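TIR-like domain-containing protein (Prevotella corporis, PDB 7EBD) is a bacterial STING-family protein that forms a two-chain assembly and binds C2E in a pocket between its subunits. Local coordinates at residues 7-18 / 99-107; 47-55 / 127-138. All blocks are in the same frame, centred on the assembly; numbering follows the deposited sequence.

Interaction 1 of 2, residues 7-18 / 99-107; sequences STVIAISYFEGF and DMPTILSGI. With C2E (9,9'-[(2R,3R,3aS,5S,7aR,9R,10R,10aS,12S,14aR)-3,5,10,12-tetrahydroxy-5,12-dioxidooctahydro-2H,7H-difuro[3,2-d:3',2'-j][1,3,7,9,2,8]tetraoxadiphosphacyclododecine-2,9-diyl]bis(2-amino-1,9-dihydro-6H-purin-6-one)), chain E.
Tyr14 and Asp99 make the one direct hydrogen bond between the helical segment 7-18 and residues 99-107. The phenol OH gives its proton to Asp99 OD2 at 2.6 Å, on the anti lone pair, with ring and carboxylate only 18° from coplanar. The other carboxylate oxygen, OD1, accepts the amino group of a C2E guanine (N2 to OD1 2.7 Å), so one aspartate joins the helix to the ligand base, and its two bonds probably fix how the carboxylate is turned.

The rings bring in the second kind of contact. Tyr14 has CG anti to its own N (chi1 180°), which swings the ring across to Pro101; Pro101 CB sits over one face, 3.7 Å from the ring centroid, a CH-pi contact. Phe18 lays a face over the same guanine, Phe18 CE1 coming 3.5 Å from C2E C2, while Phe18 CE2 and CZ rest against Asp99.

Apolar packing fills the remainder. Ile103 is the hub: CG2 meets Ile10 CG2 at 3.7 Å and also Tyr14 CB, whereas CD1 reaches Ser13 CB at 3.7 Å. Ile10 uses its other branch on Ile107, with CG1 3.8 Å from Ile107 CG1. Ser13 OG itself bonds Ile103 O of the second subunit.

Beside Ile103, Thr102 OG1 is hydrogen-bonded to the O2' hydroxyl of C2E; its approach to phosphate oxygen O21 is too short to trust in detail. Ser13, Tyr14, Gly17, Phe18, Asp99, Thr102 and Ile103 form part of one subunit's share of the C2E pocket at the dimer interface of a STING domain, which Arg80, Tyr82, Ile84 and His85 help complete.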
# COMPACT_ATOMS: atom_id res chain seq x y z
N SER A 7 11.63 6.46 -4.54
CA SER A 7 10.43 7.28 -4.56
C SER A 7 9.64 7.09 -5.84
O SER A 7 8.41 7.17 -5.84
CB SER A 7 10.79 8.75 -4.37
OG SER A 7 11.67 9.19 -5.39
N THR A 8 10.33 6.82 -6.95
CA THR A 8 9.65 6.54 -8.21
C THR A 8 8.78 5.29 -8.10
O THR A 8 7.60 5.30 -8.48
CB THR A 8 10.67 6.39 -9.33
OG1 THR A 8 11.35 7.64 -9.54
CG2 THR A 8 10.00 5.96 -10.62
N VAL A 9 9.35 4.20 -7.58
CA VAL A 9 8.60 2.96 -7.42
C VAL A 9 7.47 3.15 -6.42
O VAL A 9 6.38 2.60 -6.58
CB VAL A 9 9.54 1.82 -7.01
CG1 VAL A 9 8.76 0.53 -6.81
CG2 VAL A 9 10.62 1.63 -8.06
N ILE A 10 7.72 3.92 -5.36
CA ILE A 10 6.67 4.20 -4.38
C ILE A 10 5.51 4.93 -5.03
O ILE A 10 4.34 4.61 -4.80
CB ILE A 10 7.26 4.99 -3.19
CG1 ILE A 10 8.16 4.10 -2.34
CG2 ILE A 10 6.14 5.58 -2.34
CD1 ILE A 10 7.44 2.95 -1.67
N ALA A 11 5.82 5.93 -5.87
CA ALA A 11 4.77 6.66 -6.56
C ALA A 11 4.00 5.75 -7.51
O ALA A 11 2.77 5.84 -7.60
CB ALA A 11 5.37 7.84 -7.32
N ILE A 12 4.70 4.86 -8.22
CA ILE A 12 4.02 3.96 -9.14
C ILE A 12 3.09 3.02 -8.38
O ILE A 12 1.95 2.78 -8.79
CB ILE A 12 5.04 3.18 -9.99
CG1 ILE A 12 5.89 4.14 -10.82
CG2 ILE A 12 4.32 2.21 -10.91
CD1 ILE A 12 6.97 3.45 -11.62
N SER A 13 3.57 2.46 -7.26
CA SER A 13 2.73 1.56 -6.47
C SER A 13 1.53 2.29 -5.89
O SER A 13 0.41 1.76 -5.89
CB SER A 13 3.55 0.92 -5.35
OG SER A 13 4.47 -0.03 -5.87
N TYR A 14 1.74 3.52 -5.42
CA TYR A 14 0.63 4.31 -4.87
C TYR A 14 -0.40 4.63 -5.95
O TYR A 14 -1.61 4.59 -5.69
CB TYR A 14 1.19 5.58 -4.24
CG TYR A 14 0.15 6.50 -3.63
CD1 TYR A 14 -0.65 6.08 -2.58
CD2 TYR A 14 -0.01 7.80 -4.10
CE1 TYR A 14 -1.59 6.92 -2.02
CE2 TYR A 14 -0.95 8.65 -3.54
CZ TYR A 14 -1.74 8.20 -2.50
OH TYR A 14 -2.68 9.04 -1.95
N PHE A 15 0.06 4.94 -7.16
CA PHE A 15 -0.87 5.25 -8.24
C PHE A 15 -1.64 4.01 -8.68
O PHE A 15 -2.86 4.07 -8.88
CB PHE A 15 -0.10 5.85 -9.42
CG PHE A 15 -0.96 6.13 -10.63
CD1 PHE A 15 -1.69 7.30 -10.73
CD2 PHE A 15 -1.02 5.21 -11.67
CE1 PHE A 15 -2.47 7.54 -11.84
CE2 PHE A 15 -1.80 5.45 -12.79
CZ PHE A 15 -2.53 6.62 -12.87
N GLU A 16 -0.95 2.87 -8.83
CA GLU A 16 -1.60 1.66 -9.30
C GLU A 16 -2.56 1.09 -8.27
O GLU A 16 -3.61 0.54 -8.62
CB GLU A 16 -0.55 0.62 -9.69
CG GLU A 16 0.25 0.96 -10.94
CD GLU A 16 -0.61 1.13 -12.17
OE1 GLU A 16 -0.43 2.13 -12.90
OE2 GLU A 16 -1.49 0.27 -12.41
N GLY A 17 -2.22 1.20 -6.98
CA GLY A 17 -3.01 0.59 -5.94
C GLY A 17 -4.05 1.47 -5.28
O GLY A 17 -4.78 0.99 -4.41
N PHE A 18 -4.15 2.75 -5.65
CA PHE A 18 -5.11 3.62 -4.99
C PHE A 18 -5.62 4.75 -5.88
O PHE A 18 -6.82 4.84 -6.14
CB PHE A 18 -4.50 4.21 -3.72
CG PHE A 18 -5.35 5.26 -3.07
CD1 PHE A 18 -6.51 4.92 -2.39
CD2 PHE A 18 -5.00 6.60 -3.15
CE1 PHE A 18 -7.30 5.89 -1.80
CE2 PHE A 18 -5.78 7.58 -2.57
CZ PHE A 18 -6.93 7.22 -1.89
N ASP A 99 -6.45 12.14 0.93
CA ASP A 99 -5.59 11.03 1.33
C ASP A 99 -4.16 11.50 1.50
O ASP A 99 -3.63 12.24 0.66
CB ASP A 99 -5.64 9.89 0.31
CG ASP A 99 -4.90 8.65 0.80
OD1 ASP A 99 -5.42 7.98 1.72
OD2 ASP A 99 -3.81 8.36 0.27
N MSE A 100 -3.54 11.08 2.59
CA MSE A 100 -2.10 11.22 2.79
C MSE A 100 -1.46 9.85 2.58
O MSE A 100 -1.79 8.90 3.29
CB MSE A 100 -1.79 11.77 4.18
CG MSE A 100 -0.31 11.94 4.46
SE MSE A 100 0.06 12.62 6.26
CE MSE A 100 -0.84 14.35 6.12
N PRO A 101 -0.55 9.75 1.61
CA PRO A 101 -0.02 8.43 1.23
C PRO A 101 0.79 7.77 2.33
O PRO A 101 1.94 8.15 2.57
CB PRO A 101 0.85 8.75 0.00
CG PRO A 101 0.41 10.11 -0.46
CD PRO A 101 -0.00 10.83 0.78
N THR A 102 0.20 6.78 3.00
CA THR A 102 0.91 6.06 4.04
C THR A 102 2.08 5.25 3.49
O THR A 102 3.01 4.93 4.24
CB THR A 102 -0.05 5.14 4.79
OG1 THR A 102 -0.78 4.34 3.85
CG2 THR A 102 -1.04 5.96 5.60
N ILE A 103 2.05 4.93 2.19
CA ILE A 103 3.14 4.19 1.55
C ILE A 103 4.47 4.91 1.69
O ILE A 103 5.53 4.28 1.59
CB ILE A 103 2.80 3.94 0.07
CG1 ILE A 103 3.73 2.89 -0.54
CG2 ILE A 103 2.84 5.24 -0.73
CD1 ILE A 103 3.45 2.58 -1.99
N LEU A 104 4.45 6.23 1.92
CA LEU A 104 5.68 6.98 2.08
C LEU A 104 6.44 6.59 3.34
O LEU A 104 7.62 6.94 3.46
CB LEU A 104 5.38 8.48 2.11
CG LEU A 104 4.82 9.11 0.83
CD1 LEU A 104 4.30 10.51 1.12
CD2 LEU A 104 5.87 9.15 -0.26
N SER A 105 5.79 5.88 4.27
CA SER A 105 6.43 5.50 5.52
C SER A 105 7.81 4.89 5.28
O SER A 105 8.82 5.37 5.81
CB SER A 105 5.53 4.51 6.28
OG SER A 105 5.38 3.31 5.55
N GLY A 106 7.86 3.84 4.46
CA GLY A 106 9.14 3.20 4.16
C GLY A 106 10.20 4.19 3.72
O GLY A 106 11.33 4.15 4.21
N ILE A 107 9.82 5.10 2.82
CA ILE A 107 10.75 6.14 2.36
C ILE A 107 11.46 6.77 3.55
O ILE A 107 12.70 6.78 3.63
CB ILE A 107 10.01 7.19 1.52
CG1 ILE A 107 9.62 6.62 0.15
CG2 ILE A 107 10.87 8.43 1.35
CD1 ILE A 107 10.80 6.43 -0.78
P1 C2E E . -0.79 -1.52 -2.23
O2P C2E E . -2.02 -2.38 -2.39
O1P C2E E . -0.17 -1.48 -3.60
O5' C2E E . -1.12 0.06 -1.91
C5' C2E E . -0.10 0.98 -2.11
C4' C2E E . -0.45 2.29 -1.35
O4' C2E E . -1.54 2.81 -1.83
C3' C2E E . -0.76 1.99 0.13
O3' C2E E . 0.37 2.07 0.86
C2' C2E E . -1.74 3.12 0.50
O2' C2E E . -0.99 4.38 0.82
C1' C2E E . -2.44 3.32 -0.59
N9 C2E E . -3.67 2.58 -0.52
C8 C2E E . -3.83 1.35 -1.04
N7 C2E E . -5.11 1.03 -0.77
C5 C2E E . -5.68 2.04 -0.10
C6 C2E E . -7.10 2.24 0.46
O6 C2E E . -7.91 1.39 0.34
N1 C2E E . -7.43 3.45 1.14
C2 C2E E . -6.44 4.49 1.30
N2 C2E E . -6.78 5.72 1.98
N3 C2E E . -5.10 4.30 0.76
C4 C2E E . -4.76 3.03 0.05
P11 C2E E . 0.24 1.34 2.35
O21 C2E E . -0.78 1.93 3.30
O11 C2E E . 1.57 1.54 3.02
O5A C2E E . 0.10 -0.28 2.06
C5A C2E E . 1.31 -0.82 1.62
C4A C2E E . 1.11 -2.24 1.23
O4A C2E E . 0.76 -2.95 2.26
C3A C2E E . -0.14 -2.38 0.12
O3A C2E E . 0.39 -2.17 -1.27
C2A C2E E . -0.56 -3.52 0.24
O2A C2E E . 0.29 -4.50 -0.52
C1A C2E E . -0.40 -3.81 1.83
N91 C2E E . -1.50 -3.47 2.46
C81 C2E E . -1.82 -2.34 3.11
N71 C2E E . -3.07 -2.49 3.58
C51 C2E E . -3.49 -3.70 3.23
C61 C2E E . -4.82 -4.42 3.48
O61 C2E E . -5.67 -3.88 4.10
N11 C2E E . -5.02 -5.74 2.98
C21 C2E E . -3.98 -6.39 2.23
N21 C2E E . -4.18 -7.74 1.72
N31 C2E E . -2.72 -5.70 1.99
C41 C2E E . -2.51 -4.32 2.52

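Interaction 2 of 2, residues 47-55 / 127-138; sequences IKMPETLDT and QLAEDNEMNNFK
Two selenomethionines, Met49 and Met134, meet at the apolar centre where residues 47-55, mostly loop, lie against residues 127-138 of helix 124-146. Met49 CE rests 3.5 Å from Met134 SE, the two side chains lying antiparallel and overlapping near their ends. Met49 is bent at both chi2 and chi3 (-63° and -69°), a fold that turns its methyl back to Met134 and also to Phe137 CD2, 3.6 Å from Met49 CE. Its selenium stands oblique to the Phe137 ring, 4.9 Å from the centroid, in a Met-aromatic contact.

Met134 has neighbours on the loop beyond Met49. Leu53 CD2 presses on Met134 SE at 3.5 Å, and Pro50 CD touches the Met134 methyl, which also lies near the carbonyl oxygen of Pro50. Lys138 contributes the aliphatic part of its chain, with Lys138 CD 3.8 Å from Met49 CG.

Outward from Leu53 the contact becomes polar. Glu130 runs its extended chain alongside Leu53, Glu130 CG packing on Leu53 CD1 at 3.6 Å, and its OE2 gathers two donors from consecutive loop residues. Thr52 OG1 donates to Glu130 OE2 at 2.9 Å, nearly in line with the C-O bond. The second donor is the backbone: Leu53 N reaches Glu130 OE2 at 3.0 Å, but weakly, with an N-H...O angle of 134°. Leu53 is the centre of an inverse gamma turn, so the carboxylate meets the chain where it bends.

The loop leads from strand 42-47 to helix 57-67 and is packed here against helix 124-146; Leu53 also touches Ile107 of helix 104-111, and Phe137 reaches Ile10 and Ala11 of helix 6-28.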
# COMPACT_ATOMS: atom_id res chain seq x y z
N ILE A 47 -4.48 14.73 -2.80
CA ILE A 47 -3.35 14.03 -2.21
C ILE A 47 -2.62 15.01 -1.30
O ILE A 47 -2.14 16.05 -1.76
CB ILE A 47 -2.41 13.47 -3.29
CG1 ILE A 47 -3.21 12.73 -4.37
CG2 ILE A 47 -1.37 12.56 -2.66
CD1 ILE A 47 -4.01 11.56 -3.85
N LYS A 48 -2.54 14.68 -0.02
CA LYS A 48 -1.91 15.55 0.97
C LYS A 48 -0.55 14.98 1.34
O LYS A 48 -0.46 13.84 1.83
CB LYS A 48 -2.80 15.68 2.21
CG LYS A 48 -2.15 16.45 3.35
CD LYS A 48 -1.95 17.91 3.00
CE LYS A 48 -1.31 18.67 4.15
NZ LYS A 48 -1.11 20.11 3.82
N MSE A 49 0.50 15.76 1.11
CA MSE A 49 1.85 15.36 1.50
C MSE A 49 2.10 15.73 2.95
O MSE A 49 1.58 16.74 3.44
CB MSE A 49 2.89 16.04 0.60
CG MSE A 49 2.71 15.75 -0.88
SE MSE A 49 2.92 13.86 -1.28
CE MSE A 49 4.83 13.68 -0.94
N PRO A 50 2.87 14.91 3.66
CA PRO A 50 3.27 15.28 5.02
C PRO A 50 4.15 16.51 5.00
O PRO A 50 4.94 16.72 4.08
CB PRO A 50 4.03 14.05 5.52
CG PRO A 50 3.66 12.94 4.59
CD PRO A 50 3.38 13.59 3.27
N GLU A 51 4.00 17.35 6.04
CA GLU A 51 4.83 18.54 6.16
C GLU A 51 6.31 18.18 6.13
O GLU A 51 7.10 18.79 5.40
CB GLU A 51 4.49 19.29 7.44
CG GLU A 51 3.17 20.04 7.39
CD GLU A 51 2.85 20.74 8.69
OE1 GLU A 51 3.77 20.94 9.50
OE2 GLU A 51 1.67 21.08 8.91
N THR A 52 6.70 17.18 6.91
CA THR A 52 8.01 16.56 6.82
C THR A 52 7.83 15.06 7.01
O THR A 52 6.85 14.61 7.60
CB THR A 52 9.00 17.12 7.85
OG1 THR A 52 10.27 16.46 7.70
CG2 THR A 52 8.49 16.89 9.27
N LEU A 53 8.77 14.29 6.48
CA LEU A 53 8.70 12.83 6.61
C LEU A 53 9.11 12.49 8.04
O LEU A 53 10.28 12.24 8.34
CB LEU A 53 9.58 12.14 5.58
CG LEU A 53 9.04 12.25 4.15
CD1 LEU A 53 9.89 11.46 3.17
CD2 LEU A 53 7.59 11.76 4.12
N ASP A 54 8.12 12.47 8.92
CA ASP A 54 8.33 12.24 10.34
C ASP A 54 8.27 10.75 10.64
O ASP A 54 8.12 9.91 9.75
CB ASP A 54 7.31 13.02 11.16
CG ASP A 54 5.90 12.91 10.61
OD1 ASP A 54 5.33 11.80 10.67
OD2 ASP A 54 5.37 13.92 10.11
N THR A 55 8.41 10.41 11.93
CA THR A 55 8.51 9.01 12.33
C THR A 55 7.25 8.22 11.98
O THR A 55 7.34 7.04 11.62
CB THR A 55 8.80 8.92 13.83
OG1 THR A 55 7.76 9.58 14.56
CG2 THR A 55 10.13 9.57 14.15
N GLN A 127 17.73 16.43 5.38
CA GLN A 127 16.60 17.24 4.93
C GLN A 127 16.60 17.41 3.42
O GLN A 127 15.54 17.35 2.78
CB GLN A 127 16.64 18.61 5.62
CG GLN A 127 15.49 19.55 5.23
CD GLN A 127 14.13 19.07 5.71
OE1 GLN A 127 14.02 18.13 6.50
NE2 GLN A 127 13.07 19.71 5.20
N LEU A 128 17.77 17.62 2.82
CA LEU A 128 17.84 17.76 1.37
C LEU A 128 17.45 16.46 0.67
O LEU A 128 16.69 16.48 -0.30
CB LEU A 128 19.24 18.20 0.93
CG LEU A 128 19.27 18.43 -0.58
CD1 LEU A 128 18.67 19.78 -0.93
CD2 LEU A 128 20.69 18.31 -1.13
N ALA A 129 17.99 15.33 1.13
CA ALA A 129 17.63 14.06 0.51
C ALA A 129 16.14 13.76 0.68
O ALA A 129 15.50 13.23 -0.23
CB ALA A 129 18.47 12.93 1.10
N GLU A 130 15.58 14.14 1.83
CA GLU A 130 14.16 13.93 2.07
C GLU A 130 13.32 14.78 1.13
O GLU A 130 12.35 14.29 0.54
CB GLU A 130 13.85 14.25 3.53
CG GLU A 130 12.64 13.56 4.11
CD GLU A 130 12.57 13.71 5.62
OE1 GLU A 130 13.32 13.01 6.32
OE2 GLU A 130 11.76 14.53 6.10
N ASP A 131 13.69 16.05 0.98
CA ASP A 131 12.97 16.93 0.07
C ASP A 131 13.10 16.46 -1.38
O ASP A 131 12.14 16.56 -2.15
CB ASP A 131 13.49 18.36 0.21
CG ASP A 131 13.06 19.01 1.51
OD1 ASP A 131 12.27 18.39 2.25
OD2 ASP A 131 13.52 20.14 1.79
N ASN A 132 14.27 15.95 -1.76
CA ASN A 132 14.44 15.43 -3.11
C ASN A 132 13.56 14.22 -3.35
O ASN A 132 12.92 14.11 -4.41
CB ASN A 132 15.91 15.09 -3.36
CG ASN A 132 16.80 16.32 -3.40
OD1 ASN A 132 16.33 17.43 -3.61
ND2 ASN A 132 18.10 16.11 -3.20
N GLU A 133 13.51 13.29 -2.39
CA GLU A 133 12.63 12.14 -2.53
C GLU A 133 11.17 12.57 -2.61
O GLU A 133 10.40 12.03 -3.41
CB GLU A 133 12.84 11.17 -1.37
CG GLU A 133 14.10 10.32 -1.50
CD GLU A 133 14.01 9.31 -2.62
OE1 GLU A 133 13.51 8.19 -2.38
OE2 GLU A 133 14.44 9.63 -3.75
N MSE A 134 10.77 13.54 -1.79
CA MSE A 134 9.41 14.07 -1.83
C MSE A 134 9.06 14.67 -3.19
O MSE A 134 8.00 14.39 -3.76
CB MSE A 134 9.23 15.14 -0.75
CG MSE A 134 9.27 14.60 0.67
SE MSE A 134 7.73 13.49 1.06
CE MSE A 134 6.66 14.79 2.04
N ASN A 135 9.97 15.50 -3.70
CA ASN A 135 9.73 16.17 -4.98
C ASN A 135 9.67 15.16 -6.12
O ASN A 135 8.84 15.29 -7.02
CB ASN A 135 10.80 17.22 -5.24
CG ASN A 135 10.76 18.35 -4.24
OD1 ASN A 135 9.70 18.68 -3.70
ND2 ASN A 135 11.91 18.97 -3.99
N ASN A 136 10.54 14.15 -6.09
CA ASN A 136 10.50 13.13 -7.13
C ASN A 136 9.22 12.30 -7.04
O ASN A 136 8.62 11.97 -8.08
CB ASN A 136 11.72 12.22 -7.04
CG ASN A 136 11.78 11.20 -8.16
OD1 ASN A 136 12.04 11.55 -9.31
ND2 ASN A 136 11.51 9.94 -7.83
N PHE A 137 8.78 11.97 -5.83
CA PHE A 137 7.51 11.27 -5.66
C PHE A 137 6.37 12.08 -6.26
O PHE A 137 5.55 11.56 -7.02
CB PHE A 137 7.27 10.99 -4.17
CG PHE A 137 5.91 10.40 -3.87
CD1 PHE A 137 5.71 9.04 -3.89
CD2 PHE A 137 4.84 11.23 -3.55
CE1 PHE A 137 4.47 8.50 -3.61
CE2 PHE A 137 3.60 10.70 -3.27
CZ PHE A 137 3.41 9.33 -3.30
N LYS A 138 6.31 13.37 -5.92
CA LYS A 138 5.25 14.23 -6.44
C LYS A 138 5.32 14.34 -7.96
O LYS A 138 4.29 14.33 -8.64
CB LYS A 138 5.32 15.61 -5.79
CG LYS A 138 4.97 15.60 -4.31
CD LYS A 138 4.80 17.01 -3.77
CE LYS A 138 6.06 17.83 -3.94
NZ LYS A 138 5.88 19.22 -3.43

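Interactions 1 and 2 lie side by side, their centres about 12 Å apart, and two polar links join them. At one, Ser7 OG lies 2.6 Å from Asn136 ND2, a probable hydrogen bond joining helix 6-28 to helix 124-146. At the other, Asp99 O lies 2.8 Å from Lys48 N, probably a backbone bond where neighbouring strands 94-99 and 42-47 run out; Pro101 CD packs there too, 3.2 Å from Lys48 O. Leu104 touches Met49, Pro50 and Phe137, consistent with one shared apolar interior. Interaction 1 lines the C2E pocket directly; interaction 2 stands behind it, the Phe137 side chain about 8 Å from the ligand.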